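Local coordinates for protein putative chorismate mutase (Yersinia pestis biovar Microtus str. 91001, PDB 2GBB) that catalyses the Claisen rearrangement of chorismate to prephenate, as a secreted, all-helical chorismate mutase that may contribute to pathogenicity, at residues P8-R13 / A127-T132; P60-Q65 / E102-I107; E109-E114 / S148-V153. All coordinates share one frame; numbering follows the deposited sequence. Where two conformers were deposited one is given.

Contact 1: residues P8-R13 / A127-T132; sequences PLINER and AHFINT. With SO4 (sulfate ion), chain H.
Thr132, at the end of helix 126-132, meets the first turn of helix 7-14 and can be followed atom by atom. From CB its two branches part. The methyl CG2, anti to the backbone N, reaches across to Pro8, coming up to its CD and lying 3.8 Å from Pro8 N. The hydroxyl OG1 turns back into its own helix and bonds to the carbonyl oxygen His128 O at 2.6 Å, tilted 33° from the carbonyl plane. In that position OG1 also sits over the centre of the His128 ring, 3.4 Å above its plane. The sulfur of a sulfate, probably from the crystallisation liquor, lies at the edge of the same ring; His128 ND1 donates to sulfate O3 at 2.9 Å in a somewhat bent bond, while Asn131 ND2 binds sulfate O4 at 2.6 Å.

Deeper in, the Ile10 methyl CD1 lies 3.9 Å from Phe129 CE2, the two side chains crossing at about a right angle. Phe147, on helix 140-150, meets the Phe129 ring edge-to-face. Asn11 OD1 comes within 3.4 Å of Thr132 O; both are acceptors, and OD1 is instead bonded to Gln135 NE2 just beyond the short helix. The axes of the two segments approach to 9.9 Å and are inclined by 35°, running the same general way.

Across the interface the chemistry is thus mainly apolar packing, with two acceptors set side by side and no bond between them; Thr132 OG1 and Asn11 OD1 find their partners within helix 126-132 or directly after it.

Contact 2: residues P60-Q65 / E102-I107; sequences PLMVAQ and ELSTKI
Met62 and Gln65 of helix 55-82 reach across to Ser104 and Ile107 of helix 93-117 at widely spaced backbones, Met62 CA and Ser104 CA being 9.0 Å apart. Leu61 comes first in order: the first bond of its side chain points toward helix 93-117, while the side chain packs on Ile146 and Thr149 of helix 140-150. One residue on, Met62 is present as selenomethionine. Its chain is bent at both chi2 (-47°) and chi3 (-57°), which folds the terminal methyl round so that CE lies 3.7 Å from Ser104 OG, while Val40 and Ala44 of helix 34-50 pack against the same side chain.

A turn later comes Gln65, whose chain is extended beyond CG and carries the amide out to Ile107. The two side chains approach from opposite directions, and Gln65 OE1 ends 3.6 Å from the methyl Ile107 CD1. Arg13, assigned to substrate binding, touches both Gln65 and Ser104, and a bound citrate lies about 5 Å from the Gln65 side chain. This is consistent with a place beside the substrate pocket of the helical chorismate mutase fold.

All four touching residues are buried. Across the two segments, Ser104 OG and the amide oxygen Gln65 OE1 each meet a methyl, so what passes between the segments is sparse van der Waals contact, with directional bonding playing no part.

Contact 3: residues E109-E114 / S148-V153; sequences EQIAEE and STFNQV
Ile111 fits between Phe150 and Val153, using a different branch for each. Its CG1 comes to the edge of the Phe150 ring, near the ring plane, with CG1 3.7 Å from Phe150 CE1. The methyl CD1 continues along that rim and lies 3.7 Å from Phe150 CD1. The other branch, CG2, is anti to the backbone N and meets Val153 CG1 at 3.7 Å, the two side chains crossing at about a right angle. With CG1 beside the backbone N (chi1 -75°), the two arms of the isoleucine diverge and engage both neighbours at once.

A type I beta turn from Phe150 to Val153 brings both residues to the same side chain, with Val153 N bonded to Phe150 O at 3.2 Å. Here residues close to the C-terminus pack against helix 93-117 in this all-helical chorismate mutase. Val153 also touches Ile58 of helix 55-82, and Leu61 of that helix packs on Ile111. Phe150 in turn meets the ring of Phe129, their planes at about 45°, and Met123 from a loop.

Further out along helix 93-117, Glu114 is buried and its carboxylate is well supplied with donors. Gln110 NE2 reaches Glu114 OE2 at 3.1 Å with an N-H...O angle of 159°; OE2 lies near the amide plane of Gln110 and accepts through its anti lone pair. The backbone N atoms of Gln5 and Gly4 bond to OE2 and OE1 respectively, tying the N-terminal segment to this helix.

How the contacts relate
Helix 93-117 serves both contact 2 and contact 3, whose centres are 10 Å apart; Leu61 CD1 meets Ile111 CD1 at 3.7 Å between them, and Thr149 OG1 lies 3.3 Å from Ala64 CB. Contact 1 joins contact 3 through aromatic packing, Phe129 CZ lying 3.5 Å from Phe150 CD2. It reaches contact 2 through Leu9, whose CB is 3.4 Å from Ile107 CG1, and through Arg13, whose NE is 3.6 Å from Ser104 CB and whose CD is 3.7 Å from Gln65 OE1. That arginine, probably substrate-binding and bonded here to citrate, links contacts 1 and 2 to the active site, whereas Ile111 of contact 3 stands about 10 Å from its side chain.

Contact 1: residues P8-R13 / A127-T132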
loop_
_atom_site.group_PDB
_atom_site.type_symbol
_atom_site.label_atom_id
_atom_site.label_comp_id
_atom_site.label_asym_id
_atom_site.label_seq_id
_atom_site.Cartn_x
_atom_site.Cartn_y
_atom_site.Cartn_z
ATOM N N PRO A 8 15.858 9.690 16.384
ATOM C CA PRO A 8 15.523 10.922 15.652
ATOM C C PRO A 8 15.981 10.883 14.196
ATOM O O PRO A 8 15.280 11.371 13.286
ATOM C CB PRO A 8 16.277 12.007 16.432
ATOM C CG PRO A 8 16.353 11.481 17.872
ATOM C CD PRO A 8 16.591 9.982 17.639
ATOM N N LEU A 9 17.129 10.271 13.970
ATOM C CA LEU A 9 17.680 10.101 12.618
ATOM C C LEU A 9 16.881 9.111 11.796
ATOM O O LEU A 9 16.609 9.360 10.623
ATOM C CB LEU A 9 19.169 9.710 12.684
ATOM C CG LEU A 9 20.034 10.693 13.518
ATOM C CD1 LEU A 9 21.328 10.081 14.052
ATOM C CD2 LEU A 9 20.356 11.946 12.701
ATOM N N ILE A 10 16.494 8.002 12.409
ATOM C CA ILE A 10 15.695 6.997 11.731
ATOM C C ILE A 10 14.324 7.578 11.358
ATOM O O ILE A 10 13.838 7.442 10.218
ATOM C CB ILE A 10 15.530 5.792 12.659
ATOM C CG1 ILE A 10 16.888 5.060 12.825
ATOM C CG2 ILE A 10 14.414 4.905 12.188
ATOM C CD1 ILE A 10 16.856 3.896 13.852
ATOM N N ASN A 11 13.731 8.298 12.314
ATOM C CA ASN A 11 12.525 9.058 12.023
ATOM C C ASN A 11 12.609 10.024 10.840
ATOM O O ASN A 11 11.709 10.041 9.999
ATOM C CB ASN A 11 12.023 9.775 13.292
ATOM C CG ASN A 11 10.729 10.503 13.055
ATOM O OD1 ASN A 11 9.685 9.882 12.958
ATOM N ND2 ASN A 11 10.802 11.827 12.903
ATOM N N GLU A 12 13.649 10.848 10.791
ATOM C CA GLU A 12 13.873 11.778 9.666
ATOM C C GLU A 12 14.095 11.056 8.341
ATOM O O GLU A 12 13.616 11.521 7.310
ATOM C CB GLU A 12 15.084 12.688 9.945
ATOM C CG GLU A 12 15.002 13.601 11.207
ATOM C CD GLU A 12 16.390 13.936 11.793
ATOM O OE1 GLU A 12 16.526 14.137 13.037
ATOM O OE2 GLU A 12 17.357 13.992 11.005
ATOM N N ARG A 13 14.827 9.936 8.350
ATOM C CA ARG A 13 14.953 9.116 7.121
ATOM C C ARG A 13 13.538 8.758 6.568
ATOM O O ARG A 13 13.230 8.955 5.398
ATOM C CB ARG A 13 15.779 7.851 7.390
ATOM C CG ARG A 13 16.264 7.148 6.065
ATOM C CD ARG A 13 17.267 6.000 6.292
ATOM N NE ARG A 13 17.715 5.459 5.007
ATOM C CZ ARG A 13 17.017 4.607 4.249
ATOM N NH1 ARG A 13 15.841 4.142 4.666
ATOM N NH2 ARG A 13 17.505 4.219 3.062
ATOM N N ALA A 127 10.353 1.831 24.091
ATOM C CA ALA A 127 9.352 2.886 24.257
ATOM C C ALA A 127 9.824 4.222 23.711
ATOM O O ALA A 127 9.031 5.018 23.212
ATOM C CB ALA A 127 9.007 3.026 25.721
ATOM N N HIS A 128 11.118 4.476 23.836
ATOM C CA HIS A 128 11.711 5.629 23.220
ATOM C C HIS A 128 11.583 5.590 21.692
ATOM O O HIS A 128 11.231 6.595 21.085
ATOM C CB HIS A 128 13.180 5.770 23.628
ATOM C CG HIS A 128 13.819 7.020 23.112
ATOM N ND1 HIS A 128 13.453 8.278 23.552
ATOM C CD2 HIS A 128 14.793 7.208 22.190
ATOM C CE1 HIS A 128 14.182 9.187 22.923
ATOM N NE2 HIS A 128 14.997 8.564 22.084
ATOM N N PHE A 129 11.855 4.432 21.081
ATOM C CA PHE A 129 11.713 4.273 19.631
ATOM C C PHE A 129 10.283 4.530 19.176
ATOM O O PHE A 129 10.036 5.346 18.278
ATOM C CB PHE A 129 12.179 2.877 19.185
ATOM C CG PHE A 129 13.604 2.844 18.703
ATOM C CD1 PHE A 129 14.642 3.288 19.516
ATOM C CD2 PHE A 129 13.919 2.351 17.430
ATOM C CE1 PHE A 129 15.968 3.236 19.065
ATOM C CE2 PHE A 129 15.247 2.310 16.979
ATOM C CZ PHE A 129 16.255 2.746 17.790
ATOM N N ILE A 130 9.328 3.867 19.812
ATOM C CA ILE A 130 7.922 4.149 19.498
ATOM C C ILE A 130 7.545 5.645 19.586
ATOM O O ILE A 130 6.976 6.210 18.646
ATOM C CB ILE A 130 6.961 3.301 20.358
ATOM C CG1 ILE A 130 7.172 1.805 20.068
ATOM C CG2 ILE A 130 5.482 3.779 20.152
ATOM C CD1 ILE A 130 6.648 1.355 18.705
ATOM N N ASN A 131 7.881 6.283 20.699
ATOM C CA ASN A 131 7.502 7.681 20.920
ATOM C C ASN A 131 8.217 8.656 19.992
ATOM O O ASN A 131 7.743 9.793 19.796
ATOM C CB ASN A 131 7.740 8.088 22.393
ATOM C CG ASN A 131 6.848 7.311 23.387
ATOM O OD1 ASN A 131 5.810 6.726 23.012
ATOM N ND2 ASN A 131 7.257 7.302 24.661
ATOM N N THR A 132 9.345 8.216 19.423
ATOM C CA THR A 132 10.212 9.097 18.635
ATOM C C THR A 132 10.014 8.863 17.147
ATOM O O THR A 132 10.068 9.791 16.353
ATOM C CB THR A 132 11.723 8.878 18.954
ATOM O OG1 THR A 132 11.927 8.946 20.362
ATOM C CG2 THR A 132 12.600 9.920 18.254
HETATM S S SO4 H . 10.499 8.508 25.620
HETATM O O1 SO4 H . 11.203 7.474 26.386
HETATM O O2 SO4 H . 11.162 9.799 25.864
HETATM O O3 SO4 H . 10.592 8.217 24.200
HETATM O O4 SO4 H . 9.085 8.566 25.984
#

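Contact 2: residues P60-Q65 / E102-I107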
loop_
_atom_site.group_PDB
_atom_site.type_symbol
_atom_site.label_atom_id
_atom_site.label_comp_id
_atom_site.label_asym_id
_atom_site.label_seq_id
_atom_site.Cartn_x
_atom_site.Cartn_y
_atom_site.Cartn_z
ATOM N N PRO A 60 20.211 -6.608 8.799
ATOM C CA PRO A 60 18.874 -6.702 9.334
ATOM C C PRO A 60 18.223 -5.334 9.568
ATOM O O PRO A 60 17.068 -5.131 9.220
ATOM C CB PRO A 60 19.097 -7.516 10.631
ATOM C CG PRO A 60 20.209 -8.424 10.236
ATOM C CD PRO A 60 21.132 -7.387 9.657
ATOM N N LEU A 61 18.991 -4.389 10.091
ATOM C CA LEU A 61 18.529 -3.013 10.290
ATOM C C LEU A 61 18.190 -2.348 8.963
ATOM O O LEU A 61 17.178 -1.698 8.854
ATOM C CB LEU A 61 19.617 -2.169 10.929
ATOM C CG LEU A 61 19.240 -1.003 11.839
ATOM C CD1 LEU A 61 20.281 0.104 11.698
ATOM C CD2 LEU A 61 17.783 -0.513 11.813
HETATM N N MSE A 62 19.040 -2.513 7.968
HETATM C CA MSE A 62 18.696 -1.976 6.647
HETATM C C MSE A 62 17.424 -2.624 6.126
HETATM O O MSE A 62 16.550 -1.935 5.697
HETATM C CB MSE A 62 19.855 -2.128 5.679
HETATM C CG MSE A 62 21.109 -1.458 6.125
HETATM SE SE MSE A 62 20.864 0.394 6.781
HETATM C CE MSE A 62 20.021 1.185 5.178
ATOM N N VAL A 63 17.322 -3.958 6.192
ATOM C CA VAL A 63 16.074 -4.682 5.846
ATOM C C VAL A 63 14.844 -4.105 6.591
ATOM O O VAL A 63 13.821 -3.820 5.975
ATOM C CB VAL A 63 16.209 -6.222 6.027
ATOM C CG1 VAL A 63 14.830 -6.939 5.981
ATOM C CG2 VAL A 63 17.135 -6.827 4.918
ATOM N N ALA A 64 14.955 -3.921 7.914
ATOM C CA ALA A 64 13.849 -3.362 8.735
ATOM C C ALA A 64 13.477 -1.938 8.308
ATOM O O ALA A 64 12.270 -1.556 8.224
ATOM C CB ALA A 64 14.197 -3.409 10.258
ATOM N N GLN A 65 14.499 -1.136 7.998
ATOM C CA GLN A 65 14.213 0.230 7.601
ATOM C C GLN A 65 13.511 0.266 6.227
ATOM O O GLN A 65 12.622 1.092 6.007
ATOM C CB GLN A 65 15.500 1.067 7.538
ATOM C CG GLN A 65 15.990 1.439 8.923
ATOM C CD GLN A 65 17.140 2.375 8.855
ATOM O OE1 GLN A 65 16.981 3.578 9.059
ATOM N NE2 GLN A 65 18.324 1.839 8.549
ATOM N N GLU A 102 22.186 10.370 2.912
ATOM C CA GLU A 102 22.831 11.213 3.919
ATOM C C GLU A 102 22.392 10.790 5.311
ATOM O O GLU A 102 23.211 10.577 6.205
ATOM C CB GLU A 102 22.488 12.661 3.630
ATOM C CG GLU A 102 23.242 13.730 4.432
ATOM C CD GLU A 102 23.214 15.123 3.730
ATOM O OE1 GLU A 102 24.075 15.985 4.124
ATOM O OE2 GLU A 102 22.344 15.337 2.802
ATOM N N LEU A 103 21.095 10.608 5.488
ATOM C CA LEU A 103 20.553 10.240 6.796
ATOM C C LEU A 103 20.953 8.827 7.187
ATOM O O LEU A 103 21.264 8.524 8.358
ATOM C CB LEU A 103 19.029 10.378 6.797
ATOM C CG LEU A 103 18.254 11.499 7.481
ATOM C CD1 LEU A 103 18.959 12.032 8.735
ATOM C CD2 LEU A 103 17.858 12.629 6.571
ATOM N N SER A 104 20.961 7.955 6.185
ATOM C CA SER A 104 21.446 6.612 6.357
ATOM C C SER A 104 22.908 6.576 6.921
ATOM O O SER A 104 23.201 5.835 7.899
ATOM C CB SER A 104 21.260 5.851 5.042
ATOM O OG SER A 104 21.633 4.543 5.247
ATOM N N THR A 105 23.782 7.425 6.374
ATOM C CA THR A 105 25.142 7.589 6.915
ATOM C C THR A 105 25.137 8.030 8.387
ATOM O O THR A 105 25.864 7.472 9.195
ATOM C CB THR A 105 25.965 8.656 6.126
ATOM O OG1 THR A 105 25.850 8.397 4.735
ATOM C CG2 THR A 105 27.461 8.651 6.503
ATOM N N LYS A 106 24.327 9.043 8.694
ATOM C CA LYS A 106 24.251 9.637 10.028
ATOM C C LYS A 106 23.761 8.633 11.060
ATOM O O LYS A 106 24.241 8.601 12.199
ATOM C CB LYS A 106 23.371 10.868 9.998
ATOM C CG LYS A 106 24.007 12.019 9.210
ATOM C CD LYS A 106 23.349 13.346 9.566
ATOM C CE LYS A 106 23.688 14.452 8.548
ATOM N NZ LYS A 106 23.063 15.748 9.036
ATOM N N ILE A 107 22.850 7.773 10.639
ATOM C CA ILE A 107 22.327 6.741 11.516
ATOM C C ILE A 107 23.448 5.761 11.892
ATOM O O ILE A 107 23.629 5.424 13.039
ATOM C CB ILE A 107 21.095 6.013 10.827
ATOM C CG1 ILE A 107 19.869 6.946 10.812
ATOM C CG2 ILE A 107 20.802 4.672 11.501
ATOM C CD1 ILE A 107 18.831 6.624 9.728
#

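Contact 3: residues E109-E114 / S148-V153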
loop_
_atom_site.group_PDB
_atom_site.type_symbol
_atom_site.label_atom_id
_atom_site.label_comp_id
_atom_site.label_asym_id
_atom_site.label_seq_id
_atom_site.Cartn_x
_atom_site.Cartn_y
_atom_site.Cartn_z
ATOM N N GLU A 109 26.774 6.257 11.703
ATOM C CA GLU A 109 27.752 7.009 12.489
ATOM C C GLU A 109 27.291 7.124 13.939
ATOM O O GLU A 109 28.080 6.904 14.859
ATOM C CB GLU A 109 27.981 8.419 11.924
ATOM C CG GLU A 109 28.640 8.393 10.579
ATOM C CD GLU A 109 28.791 9.777 9.956
ATOM O OE1 GLU A 109 27.893 10.633 10.046
ATOM O OE2 GLU A 109 29.829 10.009 9.344
ATOM N N GLN A 110 26.012 7.435 14.144
ATOM C CA GLN A 110 25.492 7.571 15.487
ATOM C C GLN A 110 25.479 6.256 16.270
ATOM O O GLN A 110 25.796 6.222 17.486
ATOM C CB GLN A 110 24.087 8.168 15.429
ATOM C CG GLN A 110 23.536 8.645 16.779
ATOM C CD GLN A 110 24.481 9.592 17.515
ATOM O OE1 GLN A 110 25.007 10.533 16.937
ATOM N NE2 GLN A 110 24.688 9.339 18.795
ATOM N N ILE A 111 25.054 5.184 15.615
ATOM C CA ILE A 111 25.106 3.853 16.228
ATOM C C ILE A 111 26.538 3.430 16.620
ATOM O O ILE A 111 26.755 2.899 17.722
ATOM C CB ILE A 111 24.469 2.762 15.315
ATOM C CG1 ILE A 111 22.933 2.875 15.339
ATOM C CG2 ILE A 111 24.863 1.374 15.802
ATOM C CD1 ILE A 111 22.199 2.017 14.235
ATOM N N ALA A 112 27.498 3.658 15.726
ATOM C CA ALA A 112 28.895 3.308 15.991
ATOM C C ALA A 112 29.386 4.084 17.213
ATOM O O ALA A 112 29.863 3.495 18.168
ATOM C CB ALA A 112 29.785 3.619 14.769
ATOM N N GLU A 113 29.258 5.411 17.177
ATOM C CA GLU A 113 29.565 6.249 18.338
ATOM C C GLU A 113 28.940 5.673 19.642
ATOM O O GLU A 113 29.655 5.396 20.635
ATOM C CB GLU A 113 29.114 7.695 18.071
ATOM C CG GLU A 113 29.697 8.762 19.035
ATOM C CD GLU A 113 28.660 9.291 20.072
ATOM O OE1 GLU A 113 27.950 8.469 20.695
ATOM O OE2 GLU A 113 28.567 10.540 20.271
ATOM N N GLU A 114 27.628 5.460 19.640
ATOM C CA GLU A 114 26.946 5.000 20.842
ATOM C C GLU A 114 27.454 3.670 21.362
ATOM O O GLU A 114 27.584 3.466 22.566
ATOM C CB GLU A 114 25.433 4.948 20.623
ATOM C CG GLU A 114 24.852 6.363 20.399
ATOM C CD GLU A 114 23.371 6.473 20.712
ATOM O OE1 GLU A 114 22.834 5.600 21.432
ATOM O OE2 GLU A 114 22.739 7.437 20.237
ATOM N N SER A 148 14.199 -3.873 17.053
ATOM C CA SER A 148 14.843 -5.093 17.399
ATOM C C SER A 148 16.111 -5.328 16.561
ATOM O O SER A 148 17.096 -5.883 17.073
ATOM C CB SER A 148 13.859 -6.252 17.402
ATOM O OG SER A 148 13.438 -6.546 16.094
ATOM N N THR A 149 16.125 -4.888 15.296
ATOM C CA THR A 149 17.336 -5.076 14.451
ATOM C C THR A 149 18.451 -4.097 14.826
ATOM O O THR A 149 19.651 -4.375 14.697
ATOM C CB THR A 149 17.003 -4.927 12.938
ATOM O OG1 THR A 149 16.259 -3.731 12.765
ATOM C CG2 THR A 149 16.102 -6.055 12.455
ATOM N N PHE A 150 18.045 -2.916 15.234
ATOM C CA PHE A 150 18.962 -1.889 15.716
ATOM C C PHE A 150 19.866 -2.452 16.834
ATOM O O PHE A 150 21.085 -2.217 16.875
ATOM C CB PHE A 150 18.119 -0.695 16.175
ATOM C CG PHE A 150 18.775 0.189 17.177
ATOM C CD1 PHE A 150 19.649 1.193 16.776
ATOM C CD2 PHE A 150 18.451 0.068 18.548
ATOM C CE1 PHE A 150 20.263 2.046 17.736
ATOM C CE2 PHE A 150 19.034 0.917 19.495
ATOM C CZ PHE A 150 19.955 1.907 19.074
ATOM N N ASN A 151 19.253 -3.237 17.708
ATOM C CA ASN A 151 19.975 -3.891 18.799
ATOM C C ASN A 151 20.854 -5.049 18.384
ATOM O O ASN A 151 21.665 -5.550 19.193
ATOM C CB ASN A 151 18.982 -4.327 19.897
ATOM C CG ASN A 151 18.521 -3.139 20.748
ATOM O OD1 ASN A 151 19.329 -2.280 21.103
ATOM N ND2 ASN A 151 17.234 -3.071 21.047
ATOM N N GLN A 152 20.703 -5.466 17.125
ATOM C CA GLN A 152 21.533 -6.538 16.544
ATOM C C GLN A 152 22.820 -5.974 15.951
ATOM O O GLN A 152 23.758 -6.736 15.694
ATOM C CB GLN A 152 20.756 -7.329 15.469
ATOM C CG GLN A 152 19.569 -8.155 16.008
ATOM C CD GLN A 152 19.984 -9.123 17.072
ATOM O OE1 GLN A 152 19.391 -9.169 18.165
ATOM N NE2 GLN A 152 21.026 -9.899 16.788
ATOM N N VAL A 153 22.888 -4.653 15.763
ATOM C CA VAL A 153 24.086 -4.051 15.185
ATOM C C VAL A 153 25.269 -4.064 16.180
ATOM O O VAL A 153 25.133 -3.583 17.307
ATOM C CB VAL A 153 23.863 -2.565 14.753
ATOM C CG1 VAL A 153 25.150 -1.979 14.155
ATOM C CG2 VAL A 153 22.659 -2.404 13.815
#